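Local structure of contact-dependent inhibitor A (Enterobacter cloacae subsp. cloacae, 4NTQ) at residues A169-P179 with G189-I200. The protein delivers a toxic ribosomal RNase, its C-terminal domain, into target bacteria; that domain is bound here by the immunity protein CdiI. Numbering follows the deposited sequence.
Sequences ASNLGFDRRIP and GQPVFYDGKNYI
Phe-174 lies between Ile-200 and Asp-195 at the apolar centre of this contact. Here the end of helix 164-170 and the turn after it pack on the hairpin of strands 192-194 and 199-202. Strand 176-178, outermost of the antiparallel toxin sheet within this chain, pairs with the first hairpin strand. Ile-200 CD1 sits over one face of the Phe-174 ring, 3.8 Å from the ring centroid, a CH-pi contact. The Asp-195 carboxylate stacks on the opposite face, its plane only 7° from that of the ring. With chi1 at -64°, Phe-174 CG lies beside its own backbone N, and the ring enters the slot between the two hairpin side chains. Ala-169 CB covers a face of the Phe-193 ring and also touches Ile-200 CD1 at 3.8 Å. Trp-213 of the next strand continues this apolar layer. Arg-177 shares the Phe-193 side of the sheet and touches CE1 of that ring with CB and CG. Its extended chain then passes Pro-191, and NH1 bonds to Asn-186 O.

On the other side of the sheet, Ile-178 CD1 meets the edge of the Tyr-199 ring, 3.6 Å from CE1. Phe-76 of the CdiI chain packs on Ile-178 and Val-192.

Outward, a classic beta bulge sets Asp-175 and Arg-176 against Tyr-194. The bond from Arg-176 N to Tyr-194 O is weak. Tyr-194 N returns a firmer bond to Arg-176 O. Ile-178 and Val-192 form an antiparallel hydrogen-bonded pair. Ile-178 N meets Val-192 O at 2.7 Å, nearly along the C=O axis.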
ATOM      1  N   ALA A 169       2.369  19.458  -2.301  1.00 62.80           N
ATOM      2  CA  ALA A 169       3.522  18.603  -2.577  1.00 66.79           C
ATOM      3  C   ALA A 169       4.570  19.320  -3.438  1.00 66.48           C
ATOM      4  O   ALA A 169       5.774  19.139  -3.257  1.00 64.95           O
ATOM      5  CB  ALA A 169       3.074  17.296  -3.239  1.00 58.62           C
ATOM      6  N   SER A 170       4.106  20.132  -4.374  1.00 65.05           N
ATOM      7  CA  SER A 170       5.007  20.927  -5.199  1.00 73.24           C
ATOM      8  C   SER A 170       5.821  21.891  -4.341  1.00 74.67           C
ATOM      9  O   SER A 170       7.027  22.039  -4.530  1.00 75.86           O
ATOM     10  CB  SER A 170       4.223  21.711  -6.247  1.00 74.99           C
ATOM     11  OG  SER A 170       5.090  22.248  -7.225  1.00 80.37           O
ATOM     12  N   ASN A 171       5.155  22.540  -3.391  1.00 74.95           N
ATOM     13  CA  ASN A 171       5.827  23.455  -2.475  1.00 78.94           C
ATOM     14  C   ASN A 171       6.847  22.748  -1.591  1.00 79.74           C
ATOM     15  O   ASN A 171       7.711  23.385  -0.997  1.00 86.03           O
ATOM     16  CB  ASN A 171       4.808  24.202  -1.616  1.00 72.90           C
ATOM     17  CG  ASN A 171       4.077  25.282  -2.389  1.00 82.48           C
ATOM     18  OD1 ASN A 171       4.667  25.978  -3.222  1.00 85.13           O
ATOM     19  ND2 ASN A 171       2.784  25.425  -2.121  1.00 82.08           N
ATOM     20  N   LEU A 172       6.735  21.428  -1.508  1.00 73.73           N
ATOM     21  CA  LEU A 172       7.671  20.624  -0.740  1.00 67.36           C
ATOM     22  C   LEU A 172       8.822  20.126  -1.612  1.00 67.56           C
ATOM     23  O   LEU A 172       9.795  19.570  -1.109  1.00 62.15           O
ATOM     24  CB  LEU A 172       6.935  19.459  -0.089  1.00 58.29           C
ATOM     25  CG  LEU A 172       6.093  19.963   1.071  1.00 65.61           C
ATOM     26  CD1 LEU A 172       5.239  18.860   1.683  1.00 53.99           C
ATOM     27  CD2 LEU A 172       7.023  20.584   2.102  1.00 58.90           C
ATOM     28  N   GLY A 173       8.706  20.345  -2.920  1.00 69.36           N
ATOM     29  CA  GLY A 173       9.744  19.969  -3.863  1.00 70.35           C
ATOM     30  C   GLY A 173       9.320  18.825  -4.761  1.00 69.32           C
ATOM     31  O   GLY A 173       9.940  18.555  -5.790  1.00 70.76           O
ATOM     32  N   PHE A 174       8.245  18.156  -4.365  1.00 67.85           N
ATOM     33  CA  PHE A 174       7.761  16.978  -5.066  1.00 61.02           C
ATOM     34  C   PHE A 174       6.916  17.373  -6.278  1.00 69.65           C
ATOM     35  O   PHE A 174       5.692  17.271  -6.264  1.00 66.69           O
ATOM     36  CB  PHE A 174       6.984  16.092  -4.097  1.00 58.70           C
ATOM     37  CG  PHE A 174       7.828  15.536  -2.979  1.00 62.48           C
ATOM     38  CD1 PHE A 174       8.259  14.217  -3.006  1.00 59.82           C
ATOM     39  CD2 PHE A 174       8.201  16.332  -1.907  1.00 65.13           C
ATOM     40  CE1 PHE A 174       9.037  13.701  -1.976  1.00 51.42           C
ATOM     41  CE2 PHE A 174       8.982  15.826  -0.881  1.00 58.55           C
ATOM     42  CZ  PHE A 174       9.402  14.508  -0.917  1.00 51.44           C
ATOM     43  N   ASP A 175       7.603  17.813  -7.329  1.00 78.31           N
ATOM     44  CA  ASP A 175       6.991  18.409  -8.515  1.00 80.27           C
ATOM     45  C   ASP A 175       6.219  17.446  -9.400  1.00 76.99           C
ATOM     46  O   ASP A 175       5.245  17.833 -10.045  1.00 71.24           O
ATOM     47  CB  ASP A 175       8.073  19.062  -9.375  1.00 89.72           C
ATOM     48  CG  ASP A 175       8.696  20.264  -8.712  1.00105.16           C
ATOM     49  OD1 ASP A 175       8.009  20.908  -7.892  1.00110.12           O
ATOM     50  OD2 ASP A 175       9.869  20.571  -9.014  1.00111.24           O
ATOM     51  N   ARG A 176       6.674  16.202  -9.453  1.00 66.13           N
ATOM     52  CA  ARG A 176       6.173  15.260 -10.440  1.00 65.62           C
ATOM     53  C   ARG A 176       5.029  14.414  -9.892  1.00 61.36           C
ATOM     54  O   ARG A 176       5.246  13.453  -9.156  1.00 62.27           O
ATOM     55  CB  ARG A 176       7.318  14.379 -10.965  1.00 74.54           C
ATOM     56  CG  ARG A 176       6.941  13.412 -12.084  1.00 74.17           C
ATOM     57  CD  ARG A 176       6.126  14.105 -13.167  1.00 83.89           C
ATOM     58  NE  ARG A 176       6.851  15.209 -13.793  1.00 93.86           N
ATOM     59  CZ  ARG A 176       6.319  16.057 -14.672  1.00 94.83           C
ATOM     60  NH1 ARG A 176       5.049  15.937 -15.036  1.00 93.18           N
ATOM     61  NH2 ARG A 176       7.058  17.030 -15.187  1.00 96.60           N
ATOM     62  N   ARG A 177       3.802  14.781 -10.244  1.00 67.35           N
ATOM     63  CA  ARG A 177       2.662  13.956  -9.890  1.00 63.75           C
ATOM     64  C   ARG A 177       2.720  12.682 -10.706  1.00 57.79           C
ATOM     65  O   ARG A 177       2.706  12.723 -11.931  1.00 69.08           O
ATOM     66  CB  ARG A 177       1.349  14.673 -10.186  1.00 61.42           C
ATOM     67  CG  ARG A 177       0.143  13.750 -10.060  1.00 75.98           C
ATOM     68  CD  ARG A 177      -1.166  14.455 -10.376  1.00 77.78           C
ATOM     69  NE  ARG A 177      -2.323  13.633 -10.021  1.00 72.59           N
ATOM     70  CZ  ARG A 177      -2.979  12.851 -10.873  1.00 71.45           C
ATOM     71  NH1 ARG A 177      -2.595  12.783 -12.145  1.00 65.29           N
ATOM     72  NH2 ARG A 177      -4.021  12.137 -10.453  1.00 65.65           N
ATOM     73  N   ILE A 178       2.800  11.546 -10.035  1.00 53.56           N
ATOM     74  CA  ILE A 178       2.709  10.279 -10.739  1.00 52.20           C
ATOM     75  C   ILE A 178       1.370   9.638 -10.440  1.00 54.68           C
ATOM     76  O   ILE A 178       1.128   9.206  -9.318  1.00 55.05           O
ATOM     77  CB  ILE A 178       3.800   9.298 -10.314  1.00 50.27           C
ATOM     78  CG1 ILE A 178       5.186   9.909 -10.522  1.00 52.43           C
ATOM     79  CG2 ILE A 178       3.646   7.989 -11.077  1.00 48.72           C
ATOM     80  CD1 ILE A 178       6.307   9.032  -9.997  1.00 50.49           C
ATOM     81  N   PRO A 179       0.490   9.579 -11.445  1.00 54.77           N
ATOM     82  CA  PRO A 179      -0.835   8.984 -11.262  1.00 52.71           C
ATOM     83  C   PRO A 179      -0.738   7.470 -11.292  1.00 54.35           C
ATOM     84  O   PRO A 179       0.175   6.941 -11.923  1.00 51.40           O
ATOM     85  CB  PRO A 179      -1.611   9.487 -12.476  1.00 57.49           C
ATOM     86  CG  PRO A 179      -0.557   9.705 -13.519  1.00 59.51           C
ATOM     87  CD  PRO A 179       0.669  10.156 -12.789  1.00 57.51           C
ATOM     88  N   GLY A 189      -7.464   8.577  -9.159  1.00 68.83           N
ATOM     89  CA  GLY A 189      -6.935   7.766  -8.075  1.00 53.75           C
ATOM     90  C   GLY A 189      -5.911   8.393  -7.150  1.00 62.35           C
ATOM     91  O   GLY A 189      -5.473   9.517  -7.374  1.00 69.90           O
ATOM     92  N   GLN A 190      -5.546   7.661  -6.096  1.00 53.50           N
ATOM     93  CA  GLN A 190      -4.510   8.106  -5.173  1.00 50.78           C
ATOM     94  C   GLN A 190      -3.211   8.175  -5.934  1.00 46.64           C
ATOM     95  O   GLN A 190      -2.706   7.158  -6.399  1.00 46.73           O
ATOM     96  CB  GLN A 190      -4.354   7.153  -3.983  1.00 46.64           C
ATOM     97  CG  GLN A 190      -5.281   7.419  -2.796  1.00 64.98           C
ATOM     98  CD  GLN A 190      -5.027   6.465  -1.624  1.00 73.56           C
ATOM     99  OE1 GLN A 190      -5.827   5.564  -1.354  1.00 74.19           O
ATOM    100  NE2 GLN A 190      -3.910   6.663  -0.927  1.00 73.57           N
ATOM    101  N   PRO A 191      -2.663   9.383  -6.080  1.00 48.86           N
ATOM    102  CA  PRO A 191      -1.421   9.486  -6.825  1.00 49.10           C
ATOM    103  C   PRO A 191      -0.269   9.483  -5.852  1.00 47.42           C
ATOM    104  O   PRO A 191      -0.452   9.425  -4.645  1.00 44.94           O
ATOM    105  CB  PRO A 191      -1.525  10.873  -7.432  1.00 55.39           C
ATOM    106  CG  PRO A 191      -2.152  11.659  -6.327  1.00 55.21           C
ATOM    107  CD  PRO A 191      -3.151  10.714  -5.680  1.00 57.38           C
ATOM    108  N   VAL A 192       0.922   9.593  -6.407  1.00 52.21           N
ATOM    109  CA  VAL A 192       2.140   9.635  -5.644  1.00 47.51           C
ATOM    110  C   VAL A 192       2.912  10.841  -6.204  1.00 56.52           C
ATOM    111  O   VAL A 192       2.880  11.084  -7.409  1.00 56.48           O
ATOM    112  CB  VAL A 192       2.887   8.295  -5.855  1.00 43.49           C
ATOM    113  CG1 VAL A 192       4.343   8.499  -6.009  1.00 42.46           C
ATOM    114  CG2 VAL A 192       2.576   7.311  -4.740  1.00 36.62           C
ATOM    115  N   PHE A 193       3.568  11.613  -5.336  1.00 45.40           N
ATOM    116  CA  PHE A 193       4.330  12.777  -5.776  1.00 52.18           C
ATOM    117  C   PHE A 193       5.839  12.586  -5.605  1.00 57.54           C
ATOM    118  O   PHE A 193       6.311  12.189  -4.543  1.00 55.20           O
ATOM    119  CB  PHE A 193       3.834  14.045  -5.070  1.00 54.90           C
ATOM    120  CG  PHE A 193       2.365  14.312  -5.286  1.00 59.43           C
ATOM    121  CD1 PHE A 193       1.933  15.063  -6.369  1.00 60.77           C
ATOM    122  CD2 PHE A 193       1.417  13.785  -4.424  1.00 51.45           C
ATOM    123  CE1 PHE A 193       0.587  15.301  -6.574  1.00 58.63           C
ATOM    124  CE2 PHE A 193       0.066  14.019  -4.627  1.00 55.46           C
ATOM    125  CZ  PHE A 193      -0.348  14.778  -5.702  1.00 57.29           C
ATOM    126  N   TYR A 194       6.585  12.886  -6.664  1.00 56.54           N
ATOM    127  CA  TYR A 194       7.988  12.507  -6.767  1.00 59.53           C
ATOM    128  C   TYR A 194       8.954  13.677  -6.538  1.00 75.13           C
ATOM    129  O   TYR A 194       8.751  14.776  -7.051  1.00 76.44           O
ATOM    130  CB  TYR A 194       8.232  11.888  -8.140  1.00 63.53           C
ATOM    131  CG  TYR A 194       9.569  11.221  -8.314  1.00 61.56           C
ATOM    132  CD1 TYR A 194      10.213  11.250  -9.545  1.00 65.52           C
ATOM    133  CD2 TYR A 194      10.185  10.556  -7.265  1.00 60.29           C
ATOM    134  CE1 TYR A 194      11.430  10.641  -9.730  1.00 63.53           C
ATOM    135  CE2 TYR A 194      11.406   9.928  -7.441  1.00 63.40           C
ATOM    136  CZ  TYR A 194      12.024   9.981  -8.679  1.00 64.67           C
ATOM    137  OH  TYR A 194      13.238   9.371  -8.876  1.00 62.51           O
ATOM    138  N   ASP A 195      10.005  13.409  -5.769  1.00 83.24           N
ATOM    139  CA  ASP A 195      11.005  14.396  -5.390  1.00 83.97           C
ATOM    140  C   ASP A 195      12.062  14.462  -6.448  1.00 60.94           C
ATOM    141  O   ASP A 195      12.794  15.435  -6.540  1.00 64.38           O
ATOM    142  CB  ASP A 195      11.710  13.932  -4.111  1.00 55.25           C
ATOM    143  CG  ASP A 195      12.028  15.072  -3.189  1.00 72.15           C
ATOM    144  OD1 ASP A 195      11.643  16.219  -3.491  1.00 76.83           O
ATOM    145  OD2 ASP A 195      12.636  14.823  -2.140  1.00 69.77           O
ATOM    146  N   GLY A 196      12.154  13.392  -7.225  1.00 60.17           N
ATOM    147  CA  GLY A 196      13.387  13.078  -7.901  1.00 62.56           C
ATOM    148  C   GLY A 196      14.194  12.124  -7.034  1.00 66.85           C
ATOM    149  O   GLY A 196      15.191  11.571  -7.484  1.00 69.35           O
ATOM    150  N   LYS A 197      13.772  11.940  -5.782  1.00 63.96           N
ATOM    151  CA  LYS A 197      14.377  10.939  -4.905  1.00 63.32           C
ATOM    152  C   LYS A 197      13.305  10.089  -4.207  1.00 63.48           C
ATOM    153  O   LYS A 197      13.264   8.867  -4.364  1.00 61.82           O
ATOM    154  CB  LYS A 197      15.288  11.601  -3.863  1.00 54.91           C
ATOM    155  CG  LYS A 197      15.992  10.599  -2.932  1.00 52.72           C
ATOM    156  CD  LYS A 197      17.027  11.268  -2.023  1.00 64.77           C
ATOM    157  CE  LYS A 197      17.580  10.311  -0.970  1.00 65.62           C
ATOM    158  NZ  LYS A 197      18.210   9.097  -1.555  1.00 64.45           N
ATOM    159  N   ASN A 198      12.440  10.755  -3.443  1.00 63.95           N
ATOM    160  CA  ASN A 198      11.387  10.096  -2.674  1.00 57.74           C
ATOM    161  C   ASN A 198       9.968  10.416  -3.146  1.00 61.49           C
ATOM    162  O   ASN A 198       9.759  11.314  -3.973  1.00 59.24           O
ATOM    163  CB  ASN A 198      11.512  10.476  -1.204  1.00 55.71           C
ATOM    164  CG  ASN A 198      12.743   9.903  -0.570  1.00 58.05           C
ATOM    165  OD1 ASN A 198      13.027   8.712  -0.716  1.00 56.10           O
ATOM    166  ND2 ASN A 198      13.495  10.743   0.135  1.00 63.07           N
ATOM    167  N   TYR A 199       8.998   9.690  -2.591  1.00 51.17           N
ATOM    168  CA  TYR A 199       7.596   9.857  -2.957  1.00 46.10           C
ATOM    169  C   TYR A 199       6.724  10.147  -1.739  1.00 46.00           C
ATOM    170  O   TYR A 199       6.906   9.557  -0.673  1.00 48.33           O
ATOM    171  CB  TYR A 199       7.070   8.599  -3.659  1.00 44.71           C
ATOM    172  CG  TYR A 199       7.911   8.125  -4.833  1.00 52.23           C
ATOM    173  CD1 TYR A 199       7.580   8.470  -6.143  1.00 50.60           C
ATOM    174  CD2 TYR A 199       9.033   7.325  -4.635  1.00 45.89           C
ATOM    175  CE1 TYR A 199       8.334   8.027  -7.221  1.00 49.89           C
ATOM    176  CE2 TYR A 199       9.796   6.886  -5.710  1.00 48.28           C
ATOM    177  CZ  TYR A 199       9.448   7.250  -6.999  1.00 45.55           C
ATOM    178  OH  TYR A 199      10.213   6.821  -8.058  1.00 52.27           O
ATOM    179  N   ILE A 200       5.767  11.052  -1.896  1.00 47.11           N
ATOM    180  CA  ILE A 200       4.792  11.287  -0.842  1.00 40.36           C
ATOM    181  C   ILE A 200       3.377  11.122  -1.376  1.00 48.82           C
ATOM    182  O   ILE A 200       3.131  11.319  -2.566  1.00 51.27           O
ATOM    183  CB  ILE A 200       4.930  12.683  -0.227  1.00 42.38           C
ATOM    184  CG1 ILE A 200       4.916  13.754  -1.308  1.00 45.41           C
ATOM    185  CG2 ILE A 200       6.205  12.806   0.576  1.00 45.99           C
ATOM    186  CD1 ILE A 200       5.034  15.157  -0.762  1.00 47.81           C
TER